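Local coordinates for protein exotoxin A (Pseudomonas aeruginosa, PDB 1IKP) that transfers ADP-ribose from NAD to eukaryotic elongation factor 2, which stops protein synthesis in cells the toxin enters after binding a surface receptor, at residues F5-N9 with I167-V172; N38-V42 with K185-W190; N124-M129 with H235-K240; C197-Q201 with W220-Y225. The protein carries 2 engineered substitutions. One frame throughout, in Å; residues are numbered along the deposited sequence.

Contact 1 (F5-N9 with I167-V172); sequences FDLWN and ISHAGV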
loop_
_atom_site.group_PDB
_atom_site.type_symbol
_atom_site.label_atom_id
_atom_site.label_comp_id
_atom_site.label_asym_id
_atom_site.label_seq_id
_atom_site.Cartn_x
_atom_site.Cartn_y
_atom_site.Cartn_z
ATOM N N PHE A 5 -5.278 -39.932 4.031
ATOM C CA PHE A 5 -6.656 -39.597 4.362
ATOM C C PHE A 5 -7.157 -38.701 3.228
ATOM O O PHE A 5 -6.360 -38.247 2.400
ATOM C CB PHE A 5 -6.778 -38.928 5.744
ATOM C CG PHE A 5 -6.299 -37.505 5.803
ATOM C CD1 PHE A 5 -7.202 -36.438 5.777
ATOM C CD2 PHE A 5 -4.943 -37.237 5.948
ATOM C CE1 PHE A 5 -6.747 -35.117 5.904
ATOM C CE2 PHE A 5 -4.483 -35.921 6.078
ATOM C CZ PHE A 5 -5.390 -34.866 6.056
ATOM N N ASP A 6 -8.468 -38.493 3.151
ATOM C CA ASP A 6 -9.061 -37.684 2.087
ATOM C C ASP A 6 -9.620 -36.426 2.726
ATOM O O ASP A 6 -10.741 -36.411 3.221
ATOM C CB ASP A 6 -10.185 -38.473 1.404
ATOM C CG ASP A 6 -10.710 -37.787 0.160
ATOM O OD1 ASP A 6 -10.687 -36.541 0.106
ATOM O OD2 ASP A 6 -11.165 -38.500 -0.762
ATOM N N LEU A 7 -8.817 -35.369 2.710
ATOM C CA LEU A 7 -9.185 -34.104 3.325
ATOM C C LEU A 7 -10.548 -33.537 2.941
ATOM O O LEU A 7 -11.373 -33.216 3.805
ATOM C CB LEU A 7 -8.105 -33.062 3.015
ATOM C CG LEU A 7 -8.308 -31.629 3.515
ATOM C CD1 LEU A 7 -8.183 -31.570 5.022
ATOM C CD2 LEU A 7 -7.267 -30.738 2.855
ATOM N N TRP A 8 -10.797 -33.422 1.648
ATOM C CA TRP A 8 -12.048 -32.831 1.217
ATOM C C TRP A 8 -13.283 -33.687 1.343
ATOM O O TRP A 8 -14.393 -33.167 1.348
ATOM C CB TRP A 8 -11.912 -32.302 -0.205
ATOM C CG TRP A 8 -10.940 -31.188 -0.247
ATOM C CD1 TRP A 8 -10.680 -30.300 0.761
ATOM C CD2 TRP A 8 -10.107 -30.814 -1.338
ATOM N NE1 TRP A 8 -9.740 -29.401 0.366
ATOM C CE2 TRP A 8 -9.363 -29.684 -0.919
ATOM C CE3 TRP A 8 -9.915 -31.314 -2.630
ATOM C CZ2 TRP A 8 -8.437 -29.043 -1.747
ATOM C CZ3 TRP A 8 -8.995 -30.680 -3.459
ATOM C CH2 TRP A 8 -8.266 -29.552 -3.014
ATOM N N ASN A 9 -13.107 -34.992 1.451
ATOM C CA ASN A 9 -14.276 -35.836 1.589
ATOM C C ASN A 9 -14.560 -36.164 3.042
ATOM O O ASN A 9 -15.714 -36.152 3.464
ATOM C CB ASN A 9 -14.108 -37.113 0.769
ATOM C CG ASN A 9 -14.369 -36.883 -0.706
ATOM O OD1 ASN A 9 -15.472 -36.500 -1.097
ATOM N ND2 ASN A 9 -13.354 -37.106 -1.532
ATOM N N ILE A 167 -10.579 -31.452 12.321
ATOM C CA ILE A 167 -10.729 -30.506 11.222
ATOM C C ILE A 167 -12.182 -30.465 10.785
ATOM O O ILE A 167 -12.865 -31.500 10.773
ATOM C CB ILE A 167 -9.892 -30.935 10.007
ATOM C CG1 ILE A 167 -8.439 -31.145 10.426
ATOM C CG2 ILE A 167 -10.011 -29.893 8.886
ATOM C CD1 ILE A 167 -7.533 -31.584 9.301
ATOM N N SER A 168 -12.660 -29.278 10.437
ATOM C CA SER A 168 -14.021 -29.125 9.951
ATOM C C SER A 168 -14.069 -28.122 8.802
ATOM O O SER A 168 -13.182 -27.266 8.650
ATOM C CB SER A 168 -14.971 -28.693 11.074
ATOM O OG SER A 168 -14.575 -27.479 11.695
ATOM N N HIS A 169 -15.093 -28.245 7.969
ATOM C CA HIS A 169 -15.260 -27.345 6.840
ATOM C C HIS A 169 -14.035 -27.178 5.966
ATOM O O HIS A 169 -13.694 -26.057 5.552
ATOM C CB HIS A 169 -15.765 -25.981 7.307
ATOM C CG HIS A 169 -17.210 -25.991 7.696
ATOM N ND1 HIS A 169 -17.629 -26.027 9.009
ATOM C CD2 HIS A 169 -18.333 -26.023 6.940
ATOM C CE1 HIS A 169 -18.948 -26.081 9.046
ATOM N NE2 HIS A 169 -19.400 -26.084 7.806
ATOM N N ALA A 170 -13.379 -28.282 5.647
ATOM C CA ALA A 170 -12.233 -28.232 4.748
ATOM C C ALA A 170 -12.845 -28.120 3.355
ATOM O O ALA A 170 -13.874 -28.745 3.081
ATOM C CB ALA A 170 -11.405 -29.503 4.853
ATOM N N GLY A 171 -12.222 -27.345 2.474
ATOM C CA GLY A 171 -12.760 -27.206 1.137
ATOM C C GLY A 171 -11.986 -26.210 0.295
ATOM O O GLY A 171 -11.045 -25.551 0.770
ATOM N N VAL A 172 -12.391 -26.109 -0.962
ATOM C CA VAL A 172 -11.760 -25.195 -1.901
ATOM C C VAL A 172 -12.820 -24.653 -2.845
ATOM O O VAL A 172 -13.696 -25.393 -3.327
ATOM C CB VAL A 172 -10.602 -25.891 -2.689
ATOM C CG1 VAL A 172 -11.103 -27.120 -3.447
ATOM C CG2 VAL A 172 -9.952 -24.885 -3.628
HETATM O O HOH W 1 -8.439 -27.205 1.592
#
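Trp8 and Leu7, at the start of a short N-terminal helix, pack against Ala170, Gly171 and Val172. The setting is the beta sandwich of the receptor-binding domain. The helix lies against strand 164-176 just after the corner at His169.

Trp8 has the largest share of the buried surface. Its indole is laid against the strand so that different parts of the ring meet successive residues. CD1 of Trp8 is 3.7 Å from Gly171 CA. The six-membered ring of Trp8 carries a CH-pi contact. Val172 CG1 lies over one face, 3.8 Å from the ring centroid and 17° off the normal. A chi1 of 58° puts that methyl between the backbone N and the carbonyl carbon of Val172.

Ala170 and Leu7 form the second half of the contact. Ala170 CB meets Leu7 CD1 at 3.8 Å. The same Leu7 methyl is 4.3 Å from Ile167 CD1, on the far side of the corner. Leu7 also touches Met47 of strand 40-49 and Met28 of strand 24-29. The helix thus packs on strands of two different sheets.

Asp6 caps the helix by accepting from Asn9 N through OD1. A water links the two segments: it accepts from Trp8 NE1 at 2.8 Å, in the indole plane, and donates to Gly171 O at 3.2 Å.

Contact 2 (N38-V42 with K185-W190); sequences NGQGV and KRWSEW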
loop_
_atom_site.group_PDB
_atom_site.type_symbol
_atom_site.label_atom_id
_atom_site.label_comp_id
_atom_site.label_asym_id
_atom_site.label_seq_id
_atom_site.Cartn_x
_atom_site.Cartn_y
_atom_site.Cartn_z
ATOM N N ASN A 38 -8.471 -19.358 -19.431
ATOM C CA ASN A 38 -8.050 -18.229 -20.252
ATOM C C ASN A 38 -8.462 -16.912 -19.601
ATOM O O ASN A 38 -8.064 -15.835 -20.048
ATOM C CB ASN A 38 -8.672 -18.324 -21.647
ATOM C CG ASN A 38 -8.368 -19.641 -22.331
ATOM O OD1 ASN A 38 -7.207 -20.021 -22.488
ATOM N ND2 ASN A 38 -9.415 -20.346 -22.745
ATOM N N GLY A 39 -9.271 -17.008 -18.549
ATOM C CA GLY A 39 -9.705 -15.819 -17.837
ATOM C C GLY A 39 -8.819 -15.646 -16.616
ATOM O O GLY A 39 -7.631 -15.965 -16.661
ATOM N N GLN A 40 -9.381 -15.138 -15.528
ATOM C CA GLN A 40 -8.608 -14.968 -14.307
ATOM C C GLN A 40 -9.480 -15.343 -13.138
ATOM O O GLN A 40 -10.696 -15.142 -13.155
ATOM C CB GLN A 40 -8.094 -13.530 -14.151
ATOM C CG GLN A 40 -9.143 -12.450 -14.221
ATOM C CD GLN A 40 -8.552 -11.050 -14.117
ATOM O OE1 GLN A 40 -9.052 -10.119 -14.732
ATOM N NE2 GLN A 40 -7.490 -10.898 -13.326
ATOM N N GLY A 41 -8.864 -15.913 -12.112
ATOM C CA GLY A 41 -9.643 -16.300 -10.958
ATOM C C GLY A 41 -8.754 -16.481 -9.754
ATOM O O GLY A 41 -7.534 -16.329 -9.846
ATOM N N VAL A 42 -9.391 -16.807 -8.633
ATOM C CA VAL A 42 -8.714 -17.069 -7.369
ATOM C C VAL A 42 -9.286 -18.331 -6.723
ATOM O O VAL A 42 -10.510 -18.460 -6.553
ATOM C CB VAL A 42 -8.902 -15.917 -6.377
ATOM C CG1 VAL A 42 -8.245 -16.273 -5.029
ATOM C CG2 VAL A 42 -8.292 -14.627 -6.921
ATOM N N LYS A 185 -6.920 -8.075 -18.127
ATOM C CA LYS A 185 -6.674 -8.692 -16.829
ATOM C C LYS A 185 -6.420 -7.633 -15.764
ATOM O O LYS A 185 -5.549 -6.779 -15.920
ATOM C CB LYS A 185 -5.466 -9.627 -16.910
ATOM C CG LYS A 185 -5.623 -10.773 -17.895
ATOM C CD LYS A 185 -6.791 -11.669 -17.523
ATOM C CE LYS A 185 -6.824 -12.914 -18.393
ATOM N NZ LYS A 185 -5.587 -13.728 -18.234
ATOM N N ARG A 186 -7.183 -7.697 -14.681
ATOM C CA ARG A 186 -7.044 -6.744 -13.584
ATOM C C ARG A 186 -6.649 -7.473 -12.302
ATOM O O ARG A 186 -7.366 -8.376 -11.856
ATOM C CB ARG A 186 -8.373 -6.002 -13.381
ATOM C CG ARG A 186 -8.401 -5.020 -12.214
ATOM C CD ARG A 186 -9.755 -4.315 -12.126
ATOM N NE ARG A 186 -9.867 -3.431 -10.965
ATOM C CZ ARG A 186 -9.184 -2.302 -10.802
ATOM N NH1 ARG A 186 -8.323 -1.900 -11.729
ATOM N NH2 ARG A 186 -9.364 -1.570 -9.709
ATOM N N TRP A 187 -5.508 -7.106 -11.714
ATOM C CA TRP A 187 -5.069 -7.742 -10.467
ATOM C C TRP A 187 -4.772 -6.753 -9.349
ATOM O O TRP A 187 -4.048 -7.067 -8.404
ATOM C CB TRP A 187 -3.834 -8.626 -10.701
ATOM C CG TRP A 187 -4.108 -9.871 -11.473
ATOM C CD1 TRP A 187 -3.783 -10.121 -12.779
ATOM C CD2 TRP A 187 -4.733 -11.065 -10.986
ATOM N NE1 TRP A 187 -4.158 -11.391 -13.133
ATOM C CE2 TRP A 187 -4.744 -11.996 -12.051
ATOM C CE3 TRP A 187 -5.284 -11.443 -9.748
ATOM C CZ2 TRP A 187 -5.284 -13.285 -11.921
ATOM C CZ3 TRP A 187 -5.820 -12.728 -9.616
ATOM C CH2 TRP A 187 -5.816 -13.631 -10.696
ATOM N N SER A 188 -5.332 -5.555 -9.425
ATOM C CA SER A 188 -5.076 -4.575 -8.378
ATOM C C SER A 188 -5.632 -4.953 -7.003
ATOM O O SER A 188 -4.987 -4.705 -5.987
ATOM C CB SER A 188 -5.610 -3.196 -8.793
ATOM O OG SER A 188 -6.982 -3.266 -9.118
ATOM N N GLU A 189 -6.814 -5.558 -6.957
ATOM C CA GLU A 189 -7.400 -5.925 -5.679
ATOM C C GLU A 189 -6.549 -6.952 -4.927
ATOM O O GLU A 189 -6.449 -6.905 -3.704
ATOM C CB GLU A 189 -8.819 -6.482 -5.894
ATOM C CG GLU A 189 -9.819 -5.481 -6.506
ATOM C CD GLU A 189 -9.829 -5.473 -8.035
ATOM O OE1 GLU A 189 -8.960 -6.106 -8.678
ATOM O OE2 GLU A 189 -10.730 -4.815 -8.608
ATOM N N TRP A 190 -5.941 -7.860 -5.681
ATOM C CA TRP A 190 -5.100 -8.927 -5.137
ATOM C C TRP A 190 -4.001 -8.389 -4.218
ATOM O O TRP A 190 -3.686 -8.983 -3.196
ATOM C CB TRP A 190 -4.496 -9.723 -6.304
ATOM C CG TRP A 190 -3.521 -10.798 -5.925
ATOM C CD1 TRP A 190 -2.146 -10.711 -5.901
ATOM C CD2 TRP A 190 -3.840 -12.139 -5.532
ATOM N NE1 TRP A 190 -1.606 -11.909 -5.521
ATOM C CE2 TRP A 190 -2.618 -12.805 -5.286
ATOM C CE3 TRP A 190 -5.046 -12.848 -5.359
ATOM C CZ2 TRP A 190 -2.566 -14.135 -4.875
ATOM C CZ3 TRP A 190 -4.990 -14.175 -4.951
ATOM C CH2 TRP A 190 -3.753 -14.804 -4.711
#
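Gln40 reaches from the start of strand 40-49 to the backbone of Arg186, and hydrogen bonds are the main polar link here. Arg186 N donates to Gln40 OE1 at 3.1 Å. This bond is nearly straight at 168° and uses a lone pair in the carbonyl plane. Gln40 NE2 returns a bond to Arg186 O at 2.9 Å, but it is more bent, and the nitrogen stands above the carbonyl plane. The side chain is extended beyond CG, which carries the amide out to this backbone. Lys185 NZ adds a weak bond to Gly39 O.

Packing against rings is the second kind of contact. Gln40 NE2 lies over one face of Trp187, 3.2 Å from CE2, with the amide and ring planes 68° apart. Gly41 O approaches the edge of the same ring, 3.3 Å from CH2 of Trp187. Val42 supplies the apolar part: its CG2 is 3.9 Å from Trp190 CZ3 and 4.1 Å from Trp187 CZ3. Trp190 NE1 turns away to Asn112.

Within segment 185-190, Arg186 NE and Glu189 OE2 form a salt bridge.

The chemistry implies a fixed amide. Gln40 is held by its oxygen and its nitrogen at once, so the orientation of the amide is set. OE1 and NE2 each have a bond to the backbone of Arg186, in the loop before the helix.

Contact 3 (N124-M129 with H235-K240); sequences NQLSHM and HDLDIK
Leu126 is the main bump of this contact, and it packs against Leu237 and Ile239. Leu237 CD2 lies 3.9 Å from Leu126 CD1, the two side chains running side by side. Beside it, Ile239 CG2 meets Leu126 CB at 3.7 Å. The Ile239 methyl also presses to 3.0 Å from Leu126 O, a tight spot. It is put there by a chi1 of 63°, which places CG1 between N and C and leaves CG2 next to the backbone N.

The backbones give the groove its floor. Leu126 N donates to Asp236 O at 2.8 Å, and Asp238 N donates to Leu126 O at 3.0 Å. Together they make a single beta bridge between Leu126 and Leu237, with the bonding pattern of a parallel pair. Lys240 N continues the line to Ser127 O, which also takes a bond from a water shared with Asp238 O.

Polar side chains flank the bridge. At one end Asn124 crosses His235 at about a right angle, with ND2 at the imidazole edge, 3.3 Å from CD2 of His235. Alongside, Gln125 OE1 rests 3.5 Å from Asp238 CB.

Segment 235-240 thus flanks the beginning of strand 126-136. Across that strand, Ser127 and His128 both face Glu119 in a classic beta bulge with strand 112-120. Met129, Leu237 and Ile239 pack on helix 205-210, through Val205, Leu209 and Tyr208.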
loop_
_atom_site.group_PDB
_atom_site.type_symbol
_atom_site.label_atom_id
_atom_site.label_comp_id
_atom_site.label_asym_id
_atom_site.label_seq_id
_atom_site.Cartn_x
_atom_site.Cartn_y
_atom_site.Cartn_z
ATOM N N ASN A 124 -18.233 -19.954 17.123
ATOM C CA ASN A 124 -17.757 -20.207 15.771
ATOM C C ASN A 124 -17.788 -18.930 14.935
ATOM O O ASN A 124 -17.840 -18.974 13.707
ATOM C CB ASN A 124 -18.613 -21.287 15.103
ATOM C CG ASN A 124 -17.970 -21.852 13.854
ATOM O OD1 ASN A 124 -18.610 -22.570 13.085
ATOM N ND2 ASN A 124 -16.695 -21.540 13.650
ATOM N N GLN A 125 -17.752 -17.791 15.610
ATOM C CA GLN A 125 -17.767 -16.509 14.919
ATOM C C GLN A 125 -16.336 -16.026 14.723
ATOM O O GLN A 125 -15.463 -16.305 15.538
ATOM C CB GLN A 125 -18.522 -15.472 15.741
ATOM C CG GLN A 125 -19.871 -15.940 16.243
ATOM C CD GLN A 125 -20.524 -14.908 17.124
ATOM O OE1 GLN A 125 -19.910 -14.398 18.066
ATOM N NE2 GLN A 125 -21.783 -14.593 16.830
ATOM N N LEU A 126 -16.108 -15.277 13.651
ATOM C CA LEU A 126 -14.771 -14.755 13.362
ATOM C C LEU A 126 -14.485 -13.651 14.377
ATOM O O LEU A 126 -15.170 -12.621 14.381
ATOM C CB LEU A 126 -14.750 -14.187 11.945
ATOM C CG LEU A 126 -13.465 -14.372 11.126
ATOM C CD1 LEU A 126 -13.711 -13.901 9.706
ATOM C CD2 LEU A 126 -12.325 -13.622 11.764
ATOM N N SER A 127 -13.496 -13.858 15.247
ATOM C CA SER A 127 -13.154 -12.875 16.272
ATOM C C SER A 127 -11.944 -12.008 15.929
ATOM O O SER A 127 -11.911 -10.833 16.273
ATOM C CB SER A 127 -12.893 -13.565 17.611
ATOM O OG SER A 127 -11.710 -14.349 17.565
ATOM N N HIS A 128 -10.939 -12.598 15.280
ATOM C CA HIS A 128 -9.737 -11.848 14.892
ATOM C C HIS A 128 -9.211 -12.364 13.570
ATOM O O HIS A 128 -9.336 -13.549 13.266
ATOM C CB HIS A 128 -8.603 -12.023 15.880
ATOM C CG HIS A 128 -8.938 -11.632 17.279
ATOM N ND1 HIS A 128 -9.701 -12.427 18.106
ATOM C CD2 HIS A 128 -8.589 -10.547 18.009
ATOM C CE1 HIS A 128 -9.805 -11.847 19.290
ATOM N NE2 HIS A 128 -9.140 -10.707 19.259
ATOM N N MET A 129 -8.579 -11.476 12.805
ATOM C CA MET A 129 -8.007 -11.850 11.518
ATOM C C MET A 129 -6.562 -11.406 11.504
ATOM O O MET A 129 -6.244 -10.282 11.891
ATOM C CB MET A 129 -8.716 -11.146 10.375
ATOM C CG MET A 129 -10.159 -10.840 10.635
ATOM S SD MET A 129 -10.791 -9.858 9.288
ATOM C CE MET A 129 -11.808 -11.091 8.438
ATOM N N HIS A 235 -18.110 -17.869 8.112
ATOM C CA HIS A 235 -18.288 -17.481 9.501
ATOM C C HIS A 235 -19.043 -16.191 9.771
ATOM O O HIS A 235 -18.898 -15.204 9.047
ATOM C CB HIS A 235 -16.919 -17.414 10.186
ATOM C CG HIS A 235 -16.154 -18.702 10.127
ATOM N ND1 HIS A 235 -15.079 -18.901 9.284
ATOM C CD2 HIS A 235 -16.324 -19.865 10.798
ATOM C CE1 HIS A 235 -14.619 -20.129 9.441
ATOM N NE2 HIS A 235 -15.359 -20.736 10.354
ATOM N N ASP A 236 -19.866 -16.212 10.817
ATOM C CA ASP A 236 -20.599 -15.021 11.216
ATOM C C ASP A 236 -19.514 -14.144 11.820
ATOM O O ASP A 236 -18.542 -14.656 12.372
ATOM C CB ASP A 236 -21.656 -15.352 12.272
ATOM C CG ASP A 236 -22.803 -16.168 11.710
ATOM O OD1 ASP A 236 -23.333 -15.785 10.646
ATOM O OD2 ASP A 236 -23.182 -17.183 12.333
ATOM N N LEU A 237 -19.676 -12.832 11.725
ATOM C CA LEU A 237 -18.667 -11.918 12.238
ATOM C C LEU A 237 -18.910 -11.358 13.637
ATOM O O LEU A 237 -20.041 -11.074 14.032
ATOM C CB LEU A 237 -18.485 -10.744 11.268
ATOM C CG LEU A 237 -18.291 -11.037 9.773
ATOM C CD1 LEU A 237 -18.209 -9.718 9.017
ATOM C CD2 LEU A 237 -17.027 -11.867 9.544
ATOM N N ASP A 238 -17.822 -11.221 14.378
ATOM C CA ASP A 238 -17.804 -10.646 15.714
ATOM C C ASP A 238 -16.352 -10.186 15.801
ATOM O O ASP A 238 -15.677 -10.310 16.831
ATOM C CB ASP A 238 -18.112 -11.697 16.781
ATOM C CG ASP A 238 -18.288 -11.083 18.153
ATOM O OD1 ASP A 238 -18.845 -9.970 18.221
ATOM O OD2 ASP A 238 -17.884 -11.702 19.158
ATOM N N ILE A 239 -15.893 -9.632 14.682
ATOM C CA ILE A 239 -14.511 -9.194 14.538
ATOM C C ILE A 239 -14.129 -7.858 15.144
ATOM O O ILE A 239 -14.925 -6.919 15.182
ATOM C CB ILE A 239 -14.104 -9.174 13.047
ATOM C CG1 ILE A 239 -14.942 -8.155 12.277
ATOM C CG2 ILE A 239 -14.314 -10.552 12.434
ATOM C CD1 ILE A 239 -14.599 -8.087 10.799
ATOM N N LYS A 240 -12.891 -7.789 15.622
ATOM C CA LYS A 240 -12.354 -6.566 16.197
ATOM C C LYS A 240 -12.096 -5.625 15.014
ATOM O O LYS A 240 -11.629 -6.066 13.962
ATOM C CB LYS A 240 -11.045 -6.866 16.932
ATOM C CG LYS A 240 -10.462 -5.680 17.678
ATOM C CD LYS A 240 -9.182 -6.065 18.404
ATOM C CE LYS A 240 -8.575 -4.872 19.118
ATOM N NZ LYS A 240 -7.297 -5.229 19.786
HETATM O O HOH W 2 -13.172 -9.980 18.699
HETATM O O HOH W 3 -9.539 -8.633 13.193
#

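Contact 4 (C197-Q201 with W220-Y225); sequences CLLDQ and WEGKIY. Engineered in segment 197-201: Gln201 (natural residue Pro).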
loop_
_atom_site.group_PDB
_atom_site.type_symbol
_atom_site.label_atom_id
_atom_site.label_comp_id
_atom_site.label_asym_id
_atom_site.label_seq_id
_atom_site.Cartn_x
_atom_site.Cartn_y
_atom_site.Cartn_z
ATOM N N CYS A 197 -12.616 -8.528 -0.927
ATOM C CA CYS A 197 -13.835 -8.300 -1.694
ATOM C C CYS A 197 -14.029 -9.377 -2.754
ATOM O O CYS A 197 -15.124 -9.533 -3.293
ATOM C CB CYS A 197 -13.765 -6.921 -2.363
ATOM S SG CYS A 197 -13.702 -5.515 -1.212
ATOM N N LEU A 198 -12.976 -10.124 -3.069
ATOM C CA LEU A 198 -13.089 -11.189 -4.066
ATOM C C LEU A 198 -13.558 -12.510 -3.443
ATOM O O LEU A 198 -13.931 -13.450 -4.160
ATOM C CB LEU A 198 -11.741 -11.449 -4.727
ATOM C CG LEU A 198 -10.962 -10.264 -5.274
ATOM C CD1 LEU A 198 -9.717 -10.767 -5.956
ATOM C CD2 LEU A 198 -11.819 -9.483 -6.238
ATOM N N LEU A 199 -13.563 -12.562 -2.120
ATOM C CA LEU A 199 -13.872 -13.796 -1.405
ATOM C C LEU A 199 -15.266 -13.806 -0.797
ATOM O O LEU A 199 -15.529 -13.132 0.190
ATOM C CB LEU A 199 -12.807 -14.009 -0.318
ATOM C CG LEU A 199 -11.344 -13.825 -0.796
ATOM C CD1 LEU A 199 -10.409 -13.925 0.398
ATOM C CD2 LEU A 199 -11.013 -14.862 -1.852
ATOM N N ASP A 200 -16.147 -14.597 -1.393
ATOM C CA ASP A 200 -17.520 -14.685 -0.919
ATOM C C ASP A 200 -17.588 -15.121 0.536
ATOM O O ASP A 200 -18.459 -14.683 1.287
ATOM C CB ASP A 200 -18.311 -15.655 -1.798
ATOM C CG ASP A 200 -18.434 -15.171 -3.231
ATOM O OD1 ASP A 200 -17.388 -14.947 -3.880
ATOM O OD2 ASP A 200 -19.576 -15.010 -3.706
ATOM N N GLN A 201 -16.658 -15.978 0.939
ATOM C CA GLN A 201 -16.632 -16.471 2.306
ATOM C C GLN A 201 -16.416 -15.356 3.320
ATOM O O GLN A 201 -16.663 -15.539 4.512
ATOM C CB GLN A 201 -15.544 -17.541 2.447
ATOM C CG GLN A 201 -15.859 -18.824 1.686
ATOM C CD GLN A 201 -14.646 -19.712 1.498
ATOM O OE1 GLN A 201 -13.924 -20.008 2.451
ATOM N NE2 GLN A 201 -14.420 -20.152 0.262
ATOM N N TRP A 220 -14.041 -7.702 -11.466
ATOM C CA TRP A 220 -14.319 -8.558 -10.331
ATOM C C TRP A 220 -15.714 -8.351 -9.756
ATOM O O TRP A 220 -16.237 -9.207 -9.039
ATOM C CB TRP A 220 -13.229 -8.379 -9.268
ATOM C CG TRP A 220 -11.892 -8.898 -9.734
ATOM C CD1 TRP A 220 -10.854 -8.165 -10.261
ATOM C CD2 TRP A 220 -11.465 -10.267 -9.770
ATOM N NE1 TRP A 220 -9.817 -8.997 -10.616
ATOM C CE2 TRP A 220 -10.164 -10.291 -10.326
ATOM C CE3 TRP A 220 -12.059 -11.479 -9.391
ATOM C CZ2 TRP A 220 -9.447 -11.478 -10.511
ATOM C CZ3 TRP A 220 -11.348 -12.658 -9.575
ATOM C CH2 TRP A 220 -10.055 -12.648 -10.131
ATOM N N GLU A 221 -16.326 -7.217 -10.076
ATOM C CA GLU A 221 -17.683 -6.942 -9.616
ATOM C C GLU A 221 -18.604 -8.039 -10.159
ATOM O O GLU A 221 -19.484 -8.527 -9.455
ATOM C CB GLU A 221 -18.134 -5.574 -10.137
ATOM C CG GLU A 221 -19.616 -5.289 -9.973
ATOM C CD GLU A 221 -20.053 -5.269 -8.527
ATOM O OE1 GLU A 221 -21.271 -5.141 -8.278
ATOM O OE2 GLU A 221 -19.181 -5.374 -7.639
ATOM N N GLY A 222 -18.377 -8.444 -11.403
ATOM C CA GLY A 222 -19.212 -9.472 -12.009
ATOM C C GLY A 222 -18.674 -10.884 -11.857
ATOM O O GLY A 222 -18.885 -11.740 -12.711
ATOM N N LYS A 223 -17.972 -11.141 -10.758
ATOM C CA LYS A 223 -17.398 -12.463 -10.533
ATOM C C LYS A 223 -18.440 -13.562 -10.305
ATOM O O LYS A 223 -19.571 -13.284 -9.907
ATOM C CB LYS A 223 -16.455 -12.406 -9.327
ATOM C CG LYS A 223 -17.141 -11.998 -8.040
ATOM C CD LYS A 223 -16.126 -11.619 -6.963
ATOM C CE LYS A 223 -16.779 -10.841 -5.835
ATOM N NZ LYS A 223 -17.845 -11.605 -5.128
ATOM N N ILE A 224 -18.027 -14.795 -10.575
ATOM C CA ILE A 224 -18.863 -15.982 -10.385
ATOM C C ILE A 224 -18.104 -16.912 -9.445
ATOM O O ILE A 224 -16.936 -17.253 -9.691
ATOM C CB ILE A 224 -19.135 -16.701 -11.710
ATOM C CG1 ILE A 224 -19.947 -15.779 -12.629
ATOM C CG2 ILE A 224 -19.910 -17.995 -11.445
ATOM C CD1 ILE A 224 -20.121 -16.302 -14.029
ATOM N N TYR A 225 -18.792 -17.335 -8.388
ATOM C CA TYR A 225 -18.245 -18.192 -7.328
ATOM C C TYR A 225 -18.733 -19.640 -7.360
ATOM O O TYR A 225 -19.904 -19.894 -7.586
ATOM C CB TYR A 225 -18.631 -17.577 -5.986
ATOM C CG TYR A 225 -18.305 -18.414 -4.780
ATOM C CD1 TYR A 225 -17.032 -18.387 -4.219
ATOM C CD2 TYR A 225 -19.281 -19.224 -4.183
ATOM C CE1 TYR A 225 -16.733 -19.140 -3.096
ATOM C CE2 TYR A 225 -18.989 -19.984 -3.055
ATOM C CZ TYR A 225 -17.711 -19.935 -2.518
ATOM O OH TYR A 225 -17.394 -20.672 -1.405
#
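The backbones of Leu198 and Trp220 pass with CA atoms 6.9 Å apart, and those of Asp200 and Tyr225 at 7.3 Å, so side chains make the contact. Leu198 packs on one face of the Trp220 indole. Its CD1 lies 4.2 Å from the centroid of the six-membered ring, only 10° off the normal, and its CD2 is 3.5 Å from Trp220 CB. The indole NE1 bonds to Arg186 O.

Asp200 stacks on Tyr225. The carboxylate is 24° from the ring plane, and Asp200 CB makes a CH-pi contact 4.0 Å from the ring centroid. Lys223 lies between the two aromatic residues. A bend at its last torsion (chi4 61°) turns NZ to Asp200 OD1, a rather long salt bridge of 3.6 Å. Lys223 CE also rests 3.3 Å from Cys197 O. Gln201, an engineered residue, sends NE2 to Tyr225 OH in a weak hydrogen bond from the ring's edge.

Cys197 is disulfide-bonded to Cys214. The contact brings the loop before helix 205-210 against the end of helix 218-221 and the start of strand 224-228. That strand joins strand 164-176 antiparallel, extending a sheet of the beta sandwich in the receptor-binding domain.

Overall arrangement
All four contacts lie in the receptor-binding part of the toxin and reach the same mixed sheet. None falls in the range of the catalytic ADP-ribosyltransferase family. Contacts 2 and 4 are close, with centres 11 Å apart. They touch: Trp220 NE1 is 2.8 Å from Arg186 O, a probable hydrogen bond, and the Trp220 ring packs on Gln40 and Gly41. Contact 1 has its centre 26 Å from that of contact 2, 21 Å from contact 3 and 22 Å from contact 4, without touching them. Its strand 164-176 pairs with strand 40-49 of contact 2 and strand 224-228 of contact 4. Contacts 3 and 4 have centres 20 Å apart and nearest atoms about 5 Å apart.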